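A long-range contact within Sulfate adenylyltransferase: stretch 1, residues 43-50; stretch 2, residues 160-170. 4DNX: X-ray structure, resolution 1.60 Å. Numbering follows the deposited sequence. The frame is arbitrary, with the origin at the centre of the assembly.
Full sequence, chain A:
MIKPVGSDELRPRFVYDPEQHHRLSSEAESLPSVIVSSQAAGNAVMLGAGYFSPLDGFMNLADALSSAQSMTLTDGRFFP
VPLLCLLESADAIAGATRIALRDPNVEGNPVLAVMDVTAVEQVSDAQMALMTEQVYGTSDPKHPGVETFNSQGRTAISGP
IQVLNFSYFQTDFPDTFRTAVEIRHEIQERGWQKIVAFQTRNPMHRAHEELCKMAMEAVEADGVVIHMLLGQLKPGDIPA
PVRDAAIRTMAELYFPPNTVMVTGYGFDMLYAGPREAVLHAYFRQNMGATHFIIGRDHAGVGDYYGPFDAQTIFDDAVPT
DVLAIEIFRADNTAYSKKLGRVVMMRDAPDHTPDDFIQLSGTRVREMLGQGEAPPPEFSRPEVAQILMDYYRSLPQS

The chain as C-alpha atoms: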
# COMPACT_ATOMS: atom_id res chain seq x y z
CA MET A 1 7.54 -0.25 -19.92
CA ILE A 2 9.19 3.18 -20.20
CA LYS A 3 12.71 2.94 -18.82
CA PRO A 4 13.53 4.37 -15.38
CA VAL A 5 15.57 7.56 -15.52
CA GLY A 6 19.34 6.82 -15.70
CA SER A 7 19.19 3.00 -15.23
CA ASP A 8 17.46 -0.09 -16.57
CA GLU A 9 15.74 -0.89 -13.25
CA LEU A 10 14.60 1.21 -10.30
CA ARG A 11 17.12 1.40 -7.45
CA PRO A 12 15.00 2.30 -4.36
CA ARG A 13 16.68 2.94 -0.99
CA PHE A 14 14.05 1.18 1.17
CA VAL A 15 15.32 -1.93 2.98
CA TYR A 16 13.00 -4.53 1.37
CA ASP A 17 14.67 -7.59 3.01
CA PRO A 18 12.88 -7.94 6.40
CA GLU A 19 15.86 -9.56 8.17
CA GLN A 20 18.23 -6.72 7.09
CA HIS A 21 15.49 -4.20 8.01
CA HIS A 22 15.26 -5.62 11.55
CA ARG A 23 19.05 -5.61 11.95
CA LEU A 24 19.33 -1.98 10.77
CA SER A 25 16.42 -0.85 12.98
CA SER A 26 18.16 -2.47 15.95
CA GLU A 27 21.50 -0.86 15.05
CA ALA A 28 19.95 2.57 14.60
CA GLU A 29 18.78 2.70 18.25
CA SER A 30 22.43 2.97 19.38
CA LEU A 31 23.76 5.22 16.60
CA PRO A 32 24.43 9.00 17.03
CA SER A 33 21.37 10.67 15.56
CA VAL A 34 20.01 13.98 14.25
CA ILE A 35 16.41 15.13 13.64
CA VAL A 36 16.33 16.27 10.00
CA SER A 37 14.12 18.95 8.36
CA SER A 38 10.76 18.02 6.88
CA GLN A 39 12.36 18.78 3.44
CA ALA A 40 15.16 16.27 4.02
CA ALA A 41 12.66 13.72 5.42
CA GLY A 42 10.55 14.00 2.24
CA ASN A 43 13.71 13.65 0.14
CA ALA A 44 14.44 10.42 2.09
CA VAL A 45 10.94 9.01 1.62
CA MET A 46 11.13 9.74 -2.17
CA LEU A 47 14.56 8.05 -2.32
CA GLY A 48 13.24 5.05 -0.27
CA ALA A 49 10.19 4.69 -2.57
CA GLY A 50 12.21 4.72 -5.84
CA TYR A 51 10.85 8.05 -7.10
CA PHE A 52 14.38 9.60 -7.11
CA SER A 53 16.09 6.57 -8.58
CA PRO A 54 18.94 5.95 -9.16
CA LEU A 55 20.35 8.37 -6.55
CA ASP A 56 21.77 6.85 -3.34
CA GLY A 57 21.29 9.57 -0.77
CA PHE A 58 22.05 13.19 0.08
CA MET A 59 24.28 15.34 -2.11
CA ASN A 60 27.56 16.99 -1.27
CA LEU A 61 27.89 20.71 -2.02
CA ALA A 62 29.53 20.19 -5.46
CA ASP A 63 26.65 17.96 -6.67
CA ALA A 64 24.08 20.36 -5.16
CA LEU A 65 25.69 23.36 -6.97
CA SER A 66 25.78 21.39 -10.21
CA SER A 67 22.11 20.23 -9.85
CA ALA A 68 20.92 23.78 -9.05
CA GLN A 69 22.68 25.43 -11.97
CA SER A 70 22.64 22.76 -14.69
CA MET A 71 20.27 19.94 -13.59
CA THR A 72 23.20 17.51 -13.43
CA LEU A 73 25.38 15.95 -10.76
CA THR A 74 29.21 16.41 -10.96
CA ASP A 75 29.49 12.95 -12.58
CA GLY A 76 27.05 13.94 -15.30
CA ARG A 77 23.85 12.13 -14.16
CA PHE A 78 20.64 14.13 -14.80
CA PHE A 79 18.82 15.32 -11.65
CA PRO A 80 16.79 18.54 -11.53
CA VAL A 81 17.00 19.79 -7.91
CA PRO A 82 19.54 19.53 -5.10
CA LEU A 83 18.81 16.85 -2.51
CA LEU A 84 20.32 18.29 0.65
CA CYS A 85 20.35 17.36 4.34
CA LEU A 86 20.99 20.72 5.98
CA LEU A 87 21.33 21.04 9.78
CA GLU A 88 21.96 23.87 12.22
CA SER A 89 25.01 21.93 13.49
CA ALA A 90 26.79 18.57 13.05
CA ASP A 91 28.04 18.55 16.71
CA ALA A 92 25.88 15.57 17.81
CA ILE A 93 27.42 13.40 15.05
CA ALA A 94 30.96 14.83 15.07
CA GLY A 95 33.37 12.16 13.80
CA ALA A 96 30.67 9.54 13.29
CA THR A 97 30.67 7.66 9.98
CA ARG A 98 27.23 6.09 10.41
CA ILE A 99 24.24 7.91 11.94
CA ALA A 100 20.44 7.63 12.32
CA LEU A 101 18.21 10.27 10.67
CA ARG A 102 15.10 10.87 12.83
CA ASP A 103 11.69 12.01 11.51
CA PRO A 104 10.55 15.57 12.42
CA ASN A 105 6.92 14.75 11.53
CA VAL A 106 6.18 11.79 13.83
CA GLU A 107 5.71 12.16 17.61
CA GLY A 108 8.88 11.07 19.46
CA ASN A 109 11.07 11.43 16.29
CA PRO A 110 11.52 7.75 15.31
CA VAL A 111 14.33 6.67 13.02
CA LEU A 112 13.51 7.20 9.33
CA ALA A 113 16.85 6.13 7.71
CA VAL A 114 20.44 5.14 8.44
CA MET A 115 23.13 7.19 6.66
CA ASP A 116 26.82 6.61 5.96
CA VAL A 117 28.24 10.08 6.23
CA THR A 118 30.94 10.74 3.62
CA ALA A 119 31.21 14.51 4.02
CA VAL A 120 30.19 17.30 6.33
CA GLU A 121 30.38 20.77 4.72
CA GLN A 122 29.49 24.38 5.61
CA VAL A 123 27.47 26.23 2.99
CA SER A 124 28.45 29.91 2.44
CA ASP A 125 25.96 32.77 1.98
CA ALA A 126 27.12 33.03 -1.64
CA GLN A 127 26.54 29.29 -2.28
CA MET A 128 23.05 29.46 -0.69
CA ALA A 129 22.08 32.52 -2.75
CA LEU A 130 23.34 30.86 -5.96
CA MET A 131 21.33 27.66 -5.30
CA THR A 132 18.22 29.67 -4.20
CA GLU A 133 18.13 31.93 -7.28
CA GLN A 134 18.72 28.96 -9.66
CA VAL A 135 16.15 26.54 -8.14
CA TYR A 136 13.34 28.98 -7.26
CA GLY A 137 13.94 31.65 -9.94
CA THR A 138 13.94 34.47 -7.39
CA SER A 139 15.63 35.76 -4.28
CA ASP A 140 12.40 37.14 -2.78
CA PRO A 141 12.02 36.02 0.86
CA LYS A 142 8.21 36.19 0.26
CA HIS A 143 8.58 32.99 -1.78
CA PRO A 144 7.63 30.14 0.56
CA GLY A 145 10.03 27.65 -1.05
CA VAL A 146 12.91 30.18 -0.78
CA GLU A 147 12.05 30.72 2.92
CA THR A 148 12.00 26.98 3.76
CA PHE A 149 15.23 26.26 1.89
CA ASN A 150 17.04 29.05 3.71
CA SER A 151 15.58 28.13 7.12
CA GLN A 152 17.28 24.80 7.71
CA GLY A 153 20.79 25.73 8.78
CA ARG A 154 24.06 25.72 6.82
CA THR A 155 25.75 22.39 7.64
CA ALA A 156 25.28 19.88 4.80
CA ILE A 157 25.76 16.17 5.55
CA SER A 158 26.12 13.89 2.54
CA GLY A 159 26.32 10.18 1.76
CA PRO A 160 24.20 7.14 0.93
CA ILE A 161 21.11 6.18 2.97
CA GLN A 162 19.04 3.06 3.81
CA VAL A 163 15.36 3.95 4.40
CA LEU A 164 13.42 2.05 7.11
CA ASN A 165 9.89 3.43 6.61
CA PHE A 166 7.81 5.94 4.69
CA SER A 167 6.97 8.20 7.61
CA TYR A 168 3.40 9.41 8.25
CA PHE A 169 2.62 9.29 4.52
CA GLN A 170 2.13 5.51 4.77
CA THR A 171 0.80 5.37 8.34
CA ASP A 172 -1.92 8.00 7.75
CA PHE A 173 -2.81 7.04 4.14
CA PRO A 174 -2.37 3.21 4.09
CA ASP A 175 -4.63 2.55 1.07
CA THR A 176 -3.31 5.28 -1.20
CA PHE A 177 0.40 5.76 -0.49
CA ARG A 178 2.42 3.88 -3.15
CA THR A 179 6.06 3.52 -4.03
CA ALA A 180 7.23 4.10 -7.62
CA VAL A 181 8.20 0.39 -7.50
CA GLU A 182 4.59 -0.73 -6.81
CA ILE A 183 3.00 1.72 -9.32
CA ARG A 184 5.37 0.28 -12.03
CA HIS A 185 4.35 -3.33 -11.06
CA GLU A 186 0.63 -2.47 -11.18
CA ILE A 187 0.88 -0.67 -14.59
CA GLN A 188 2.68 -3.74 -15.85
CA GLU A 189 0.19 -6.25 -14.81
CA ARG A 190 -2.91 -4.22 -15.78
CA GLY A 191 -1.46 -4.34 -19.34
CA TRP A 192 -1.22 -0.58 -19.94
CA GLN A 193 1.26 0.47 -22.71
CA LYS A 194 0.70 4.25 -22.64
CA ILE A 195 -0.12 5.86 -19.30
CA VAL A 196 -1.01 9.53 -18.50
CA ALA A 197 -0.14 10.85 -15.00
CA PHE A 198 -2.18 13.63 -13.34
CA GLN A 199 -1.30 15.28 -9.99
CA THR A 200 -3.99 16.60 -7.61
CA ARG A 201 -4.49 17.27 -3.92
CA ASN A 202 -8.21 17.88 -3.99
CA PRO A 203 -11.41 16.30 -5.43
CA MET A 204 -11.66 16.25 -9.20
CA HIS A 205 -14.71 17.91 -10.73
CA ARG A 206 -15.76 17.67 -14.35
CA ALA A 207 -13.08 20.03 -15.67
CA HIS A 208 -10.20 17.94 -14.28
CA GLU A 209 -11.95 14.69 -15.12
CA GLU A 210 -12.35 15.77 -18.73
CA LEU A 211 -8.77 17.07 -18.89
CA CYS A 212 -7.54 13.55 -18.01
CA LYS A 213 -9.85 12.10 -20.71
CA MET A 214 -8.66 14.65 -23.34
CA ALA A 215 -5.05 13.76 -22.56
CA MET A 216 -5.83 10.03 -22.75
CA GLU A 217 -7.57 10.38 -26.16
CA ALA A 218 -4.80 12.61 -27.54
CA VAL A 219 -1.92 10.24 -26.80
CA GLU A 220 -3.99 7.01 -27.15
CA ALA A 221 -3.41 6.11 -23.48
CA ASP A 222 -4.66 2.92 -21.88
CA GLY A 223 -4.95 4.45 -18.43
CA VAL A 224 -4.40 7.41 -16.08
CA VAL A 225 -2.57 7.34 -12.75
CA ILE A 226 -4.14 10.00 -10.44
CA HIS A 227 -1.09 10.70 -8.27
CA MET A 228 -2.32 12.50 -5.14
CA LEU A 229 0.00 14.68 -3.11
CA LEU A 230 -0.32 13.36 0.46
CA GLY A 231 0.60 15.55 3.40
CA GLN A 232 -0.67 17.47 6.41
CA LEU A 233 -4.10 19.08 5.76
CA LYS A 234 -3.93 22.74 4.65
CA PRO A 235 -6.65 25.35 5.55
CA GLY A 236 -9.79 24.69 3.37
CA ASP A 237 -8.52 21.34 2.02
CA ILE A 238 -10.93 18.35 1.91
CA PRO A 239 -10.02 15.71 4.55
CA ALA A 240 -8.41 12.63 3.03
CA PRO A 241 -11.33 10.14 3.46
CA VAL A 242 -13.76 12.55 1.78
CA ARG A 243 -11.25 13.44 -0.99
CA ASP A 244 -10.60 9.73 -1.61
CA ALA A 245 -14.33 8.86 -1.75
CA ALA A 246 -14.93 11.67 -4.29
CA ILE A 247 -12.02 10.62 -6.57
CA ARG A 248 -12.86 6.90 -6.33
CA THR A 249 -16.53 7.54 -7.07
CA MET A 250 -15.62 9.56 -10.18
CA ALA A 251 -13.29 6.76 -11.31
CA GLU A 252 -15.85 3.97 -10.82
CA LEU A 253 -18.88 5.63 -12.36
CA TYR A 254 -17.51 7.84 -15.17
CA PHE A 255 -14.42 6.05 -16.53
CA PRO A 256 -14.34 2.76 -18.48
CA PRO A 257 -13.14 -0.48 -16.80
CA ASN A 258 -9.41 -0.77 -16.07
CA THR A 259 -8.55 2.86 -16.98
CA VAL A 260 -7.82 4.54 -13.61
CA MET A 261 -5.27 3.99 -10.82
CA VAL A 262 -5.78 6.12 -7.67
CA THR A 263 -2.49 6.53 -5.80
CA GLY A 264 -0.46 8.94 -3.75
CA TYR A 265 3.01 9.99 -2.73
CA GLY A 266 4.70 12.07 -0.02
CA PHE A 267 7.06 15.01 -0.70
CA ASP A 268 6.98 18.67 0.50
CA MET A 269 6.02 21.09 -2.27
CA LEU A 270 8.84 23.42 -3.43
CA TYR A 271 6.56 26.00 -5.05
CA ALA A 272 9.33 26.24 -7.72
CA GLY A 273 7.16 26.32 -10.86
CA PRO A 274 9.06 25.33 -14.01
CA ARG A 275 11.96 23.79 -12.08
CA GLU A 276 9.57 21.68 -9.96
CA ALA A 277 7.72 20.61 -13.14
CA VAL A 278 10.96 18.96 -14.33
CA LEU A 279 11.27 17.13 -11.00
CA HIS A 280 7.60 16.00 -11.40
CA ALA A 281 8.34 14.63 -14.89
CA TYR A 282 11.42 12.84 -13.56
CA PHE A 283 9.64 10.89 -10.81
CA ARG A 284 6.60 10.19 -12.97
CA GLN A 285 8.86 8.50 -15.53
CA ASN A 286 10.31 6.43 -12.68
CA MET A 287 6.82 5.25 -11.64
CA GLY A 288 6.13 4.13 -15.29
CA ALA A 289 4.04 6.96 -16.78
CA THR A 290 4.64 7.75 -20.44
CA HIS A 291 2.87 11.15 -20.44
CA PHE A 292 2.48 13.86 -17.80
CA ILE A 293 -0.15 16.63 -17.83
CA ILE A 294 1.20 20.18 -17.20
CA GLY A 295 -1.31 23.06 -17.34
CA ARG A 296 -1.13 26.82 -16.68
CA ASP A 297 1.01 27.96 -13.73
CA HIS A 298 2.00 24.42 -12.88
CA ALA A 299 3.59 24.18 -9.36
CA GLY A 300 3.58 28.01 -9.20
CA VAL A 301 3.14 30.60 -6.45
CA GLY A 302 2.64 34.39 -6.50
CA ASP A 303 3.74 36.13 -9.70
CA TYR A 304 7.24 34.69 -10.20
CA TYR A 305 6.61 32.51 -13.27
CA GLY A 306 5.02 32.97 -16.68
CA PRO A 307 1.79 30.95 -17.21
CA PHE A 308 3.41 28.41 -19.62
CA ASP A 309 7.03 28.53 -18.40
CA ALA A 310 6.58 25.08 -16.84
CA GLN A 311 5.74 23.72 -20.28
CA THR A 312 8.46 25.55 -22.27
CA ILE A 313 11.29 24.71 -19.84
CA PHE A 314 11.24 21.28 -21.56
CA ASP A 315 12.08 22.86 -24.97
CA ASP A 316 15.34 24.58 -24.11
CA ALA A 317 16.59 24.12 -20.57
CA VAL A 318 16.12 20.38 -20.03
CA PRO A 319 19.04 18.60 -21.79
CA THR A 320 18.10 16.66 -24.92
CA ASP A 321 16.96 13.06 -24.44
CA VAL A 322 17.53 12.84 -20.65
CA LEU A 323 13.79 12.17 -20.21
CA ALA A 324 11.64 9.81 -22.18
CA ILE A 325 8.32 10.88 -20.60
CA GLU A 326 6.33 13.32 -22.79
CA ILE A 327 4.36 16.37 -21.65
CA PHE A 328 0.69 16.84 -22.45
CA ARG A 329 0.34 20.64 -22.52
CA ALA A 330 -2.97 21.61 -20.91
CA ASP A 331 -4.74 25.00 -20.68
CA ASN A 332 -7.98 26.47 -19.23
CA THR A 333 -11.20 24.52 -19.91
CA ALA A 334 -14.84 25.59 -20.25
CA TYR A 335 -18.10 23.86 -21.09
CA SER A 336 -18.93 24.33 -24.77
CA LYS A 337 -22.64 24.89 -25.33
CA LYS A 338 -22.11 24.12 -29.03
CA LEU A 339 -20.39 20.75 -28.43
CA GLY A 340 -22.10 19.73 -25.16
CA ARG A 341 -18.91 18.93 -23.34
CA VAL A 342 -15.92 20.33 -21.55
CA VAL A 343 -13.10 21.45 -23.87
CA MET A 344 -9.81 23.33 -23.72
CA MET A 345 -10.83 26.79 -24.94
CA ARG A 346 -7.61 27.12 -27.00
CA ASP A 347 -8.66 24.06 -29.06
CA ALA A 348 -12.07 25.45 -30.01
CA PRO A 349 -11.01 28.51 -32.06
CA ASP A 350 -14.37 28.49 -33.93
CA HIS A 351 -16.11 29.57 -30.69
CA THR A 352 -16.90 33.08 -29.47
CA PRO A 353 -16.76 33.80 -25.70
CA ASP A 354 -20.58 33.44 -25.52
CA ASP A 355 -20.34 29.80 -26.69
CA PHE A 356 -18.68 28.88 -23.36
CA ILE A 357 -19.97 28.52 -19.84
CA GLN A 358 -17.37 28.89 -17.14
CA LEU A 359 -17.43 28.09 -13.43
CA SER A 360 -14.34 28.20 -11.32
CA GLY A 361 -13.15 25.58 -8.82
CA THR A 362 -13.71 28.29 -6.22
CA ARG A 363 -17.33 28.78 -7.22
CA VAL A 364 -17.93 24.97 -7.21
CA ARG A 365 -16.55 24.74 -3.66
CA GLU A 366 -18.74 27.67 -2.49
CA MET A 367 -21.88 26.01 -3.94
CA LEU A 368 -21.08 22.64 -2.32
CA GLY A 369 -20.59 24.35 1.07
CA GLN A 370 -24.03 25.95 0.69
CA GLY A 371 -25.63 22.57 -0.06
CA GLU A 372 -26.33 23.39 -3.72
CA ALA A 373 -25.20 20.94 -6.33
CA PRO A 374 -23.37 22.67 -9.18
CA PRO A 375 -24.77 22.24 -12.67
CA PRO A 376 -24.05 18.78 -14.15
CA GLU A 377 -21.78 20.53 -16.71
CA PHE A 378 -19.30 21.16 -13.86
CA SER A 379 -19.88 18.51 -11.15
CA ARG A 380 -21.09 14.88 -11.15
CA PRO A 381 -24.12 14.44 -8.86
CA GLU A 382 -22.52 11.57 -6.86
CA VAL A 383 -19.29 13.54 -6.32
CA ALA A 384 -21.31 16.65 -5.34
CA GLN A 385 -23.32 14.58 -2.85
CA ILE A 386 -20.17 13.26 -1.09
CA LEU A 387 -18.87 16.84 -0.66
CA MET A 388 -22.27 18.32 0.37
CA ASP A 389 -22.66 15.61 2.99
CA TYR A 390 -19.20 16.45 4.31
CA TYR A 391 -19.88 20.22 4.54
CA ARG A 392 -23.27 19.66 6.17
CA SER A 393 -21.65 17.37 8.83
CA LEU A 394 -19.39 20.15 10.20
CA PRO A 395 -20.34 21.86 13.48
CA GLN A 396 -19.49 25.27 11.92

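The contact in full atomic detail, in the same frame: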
# COMPACT_ATOMS: atom_id res chain seq x y z
N ASN A 43 12.68 14.07 1.10
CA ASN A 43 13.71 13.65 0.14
C ASN A 43 14.01 12.17 0.44
O ASN A 43 14.14 11.33 -0.49
CB ASN A 43 15.01 14.47 0.34
CG ASN A 43 14.94 15.91 -0.22
OD1 ASN A 43 14.08 16.24 -1.02
ND2 ASN A 43 15.91 16.74 0.17
N ALA A 44 14.10 11.81 1.73
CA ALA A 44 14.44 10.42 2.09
C ALA A 44 13.34 9.44 1.76
O ALA A 44 13.60 8.33 1.33
CB ALA A 44 14.78 10.32 3.62
N VAL A 45 12.09 9.87 1.96
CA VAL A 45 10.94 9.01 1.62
C VAL A 45 10.91 8.78 0.10
O VAL A 45 10.70 7.60 -0.33
CB VAL A 45 9.62 9.60 2.13
CG1 VAL A 45 8.43 8.80 1.57
CG2 VAL A 45 9.56 9.53 3.63
N MET A 46 11.15 9.84 -0.69
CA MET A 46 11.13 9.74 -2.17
C MET A 46 12.28 8.82 -2.63
O MET A 46 12.11 7.99 -3.53
CB MET A 46 11.20 11.12 -2.87
CG MET A 46 9.95 12.00 -2.60
SD MET A 46 8.50 11.34 -3.52
CE MET A 46 8.80 12.03 -5.09
N LEU A 47 13.45 8.97 -2.01
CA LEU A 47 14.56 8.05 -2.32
C LEU A 47 14.22 6.59 -1.93
O LEU A 47 14.52 5.63 -2.69
CB LEU A 47 15.81 8.50 -1.51
CG LEU A 47 16.54 9.70 -2.17
CD1 LEU A 47 17.46 10.31 -1.09
CD2 LEU A 47 17.32 9.23 -3.39
N GLY A 48 13.65 6.39 -0.75
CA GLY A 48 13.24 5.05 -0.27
C GLY A 48 12.25 4.39 -1.21
O GLY A 48 12.33 3.19 -1.43
N ALA A 49 11.36 5.20 -1.79
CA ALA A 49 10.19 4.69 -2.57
C ALA A 49 10.53 4.56 -4.05
O ALA A 49 9.67 4.14 -4.84
CB ALA A 49 9.01 5.64 -2.37
N GLY A 50 11.76 4.89 -4.44
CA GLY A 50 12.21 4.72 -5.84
C GLY A 50 11.87 5.89 -6.77
O GLY A 50 12.24 5.88 -7.96
N PRO A 160 25.29 8.03 1.29
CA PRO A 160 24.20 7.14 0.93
C PRO A 160 23.31 6.79 2.14
O PRO A 160 23.80 6.79 3.28
CB PRO A 160 24.92 5.86 0.42
CG PRO A 160 26.26 5.90 1.13
CD PRO A 160 26.60 7.34 1.34
N ILE A 161 22.03 6.51 1.88
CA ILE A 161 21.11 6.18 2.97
C ILE A 161 20.39 4.86 2.70
O ILE A 161 20.29 4.42 1.55
CB ILE A 161 20.04 7.33 3.22
CG1 ILE A 161 19.08 7.44 2.03
CG2 ILE A 161 20.73 8.68 3.55
CD1 ILE A 161 17.95 8.51 2.28
N GLN A 162 19.92 4.24 3.79
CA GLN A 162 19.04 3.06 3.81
C GLN A 162 17.80 3.51 4.56
O GLN A 162 17.88 3.87 5.75
CB GLN A 162 19.72 1.89 4.51
CG GLN A 162 20.97 1.42 3.78
CD GLN A 162 21.87 0.53 4.66
OE1 GLN A 162 22.45 0.97 5.68
NE2 GLN A 162 21.97 -0.71 4.28
N VAL A 163 16.65 3.44 3.89
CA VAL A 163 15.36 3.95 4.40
C VAL A 163 14.55 2.83 5.07
O VAL A 163 14.42 1.73 4.50
CB VAL A 163 14.57 4.65 3.29
CG1 VAL A 163 13.22 5.13 3.86
CG2 VAL A 163 15.42 5.80 2.68
N LEU A 164 14.06 3.07 6.29
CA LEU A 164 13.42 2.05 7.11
C LEU A 164 11.89 2.11 7.08
O LEU A 164 11.20 1.15 7.44
CB LEU A 164 13.93 2.13 8.57
CG LEU A 164 15.44 1.92 8.70
CD1 LEU A 164 15.78 1.92 10.20
CD2 LEU A 164 15.89 0.59 8.08
N ASN A 165 11.36 3.26 6.71
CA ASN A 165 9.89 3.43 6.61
C ASN A 165 9.57 4.63 5.77
O ASN A 165 10.48 5.37 5.30
CB ASN A 165 9.23 3.54 8.00
CG ASN A 165 9.77 4.70 8.81
OD1 ASN A 165 9.50 5.87 8.50
ND2 ASN A 165 10.55 4.38 9.86
N PHE A 166 8.27 4.81 5.51
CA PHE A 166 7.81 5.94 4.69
C PHE A 166 7.08 6.97 5.49
O PHE A 166 6.21 7.69 4.95
CB PHE A 166 6.95 5.40 3.54
CG PHE A 166 7.72 4.44 2.65
CD1 PHE A 166 8.85 4.88 1.96
CD2 PHE A 166 7.30 3.13 2.44
CE1 PHE A 166 9.58 4.02 1.13
CE2 PHE A 166 8.03 2.27 1.57
CZ PHE A 166 9.16 2.71 0.92
N SER A 167 7.45 7.08 6.76
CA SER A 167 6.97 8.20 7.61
C SER A 167 5.41 8.15 7.77
O SER A 167 4.74 7.08 7.61
CB SER A 167 7.53 9.52 7.03
OG SER A 167 7.27 10.67 7.88
N TYR A 168 4.81 9.32 8.04
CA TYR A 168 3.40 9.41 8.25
C TYR A 168 2.64 9.28 6.94
O TYR A 168 1.41 9.05 6.97
CB TYR A 168 3.06 10.76 8.95
CG TYR A 168 3.18 11.97 8.06
CD1 TYR A 168 4.39 12.67 7.95
CD2 TYR A 168 2.08 12.44 7.37
CE1 TYR A 168 4.51 13.80 7.12
CE2 TYR A 168 2.19 13.52 6.53
CZ TYR A 168 3.37 14.22 6.44
OH TYR A 168 3.45 15.33 5.63
N PHE A 169 3.33 9.38 5.80
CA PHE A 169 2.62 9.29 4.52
C PHE A 169 1.98 7.90 4.37
O PHE A 169 0.86 7.76 3.82
CB PHE A 169 3.58 9.52 3.35
CG PHE A 169 4.29 10.86 3.41
CD1 PHE A 169 3.56 12.06 3.26
CD2 PHE A 169 5.65 10.94 3.64
CE1 PHE A 169 4.20 13.32 3.28
CE2 PHE A 169 6.32 12.19 3.69
CZ PHE A 169 5.59 13.39 3.51
N GLN A 170 2.71 6.86 4.78
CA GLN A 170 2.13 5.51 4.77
C GLN A 170 1.20 5.24 5.93
O GLN A 170 0.09 4.75 5.70
CB GLN A 170 3.15 4.35 4.61
CG GLN A 170 2.40 3.05 4.17
CD GLN A 170 3.32 1.95 3.65
OE1 GLN A 170 4.37 1.69 4.24
NE2 GLN A 170 2.90 1.26 2.54

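No hydrogen bond joins these two stretches; they meet through close packing, largely apolar, with 382 Å² buried between them. The first helix and the strand cross at 77°, and the loop and following helix beyond the strand also take part.

The first rule is a hollow made by leaving a side chain out. At Gly48 a CB would point toward the strand and sit 2.8 Å from Val163 CG1, a clash, and 3.2 Å from Phe166 CE1. With only hydrogen there, the backbones close to 5.2 Å between Gly48 CA and Val163 CA, and the valine becomes the bump: its CG2 lies 3.7 Å from Gly48 CA and 3.4 Å from Ala44 O, a carbonyl already engaged by Gly48 N within the helix. Phe166 brings its ring edge to the same gap, CE1 standing 3.6 Å from Gly48 C and 3.9 Å from Ala49 CB.

Ile161 reaches with its tip: Ile161 CD1 lies 3.9 Å from both Ala44 CB and Leu47 CD1, touching a small side chain and a long one.

Val45, the most covered residue, works as a branched wedge. Val45 CG1 lies 4.0 Å from Phe166 CD1, Val45 CG2 lies 4.0 Å from Ser167 CB, and both methyls come near Phe169 CD2, Val45 CG1 at 4.1 Å and Val45 CG2 at 4.2 Å. Within stretch 2, Asn165 OD1 accepts a hydrogen bond from Ser167 N at 2.9 Å.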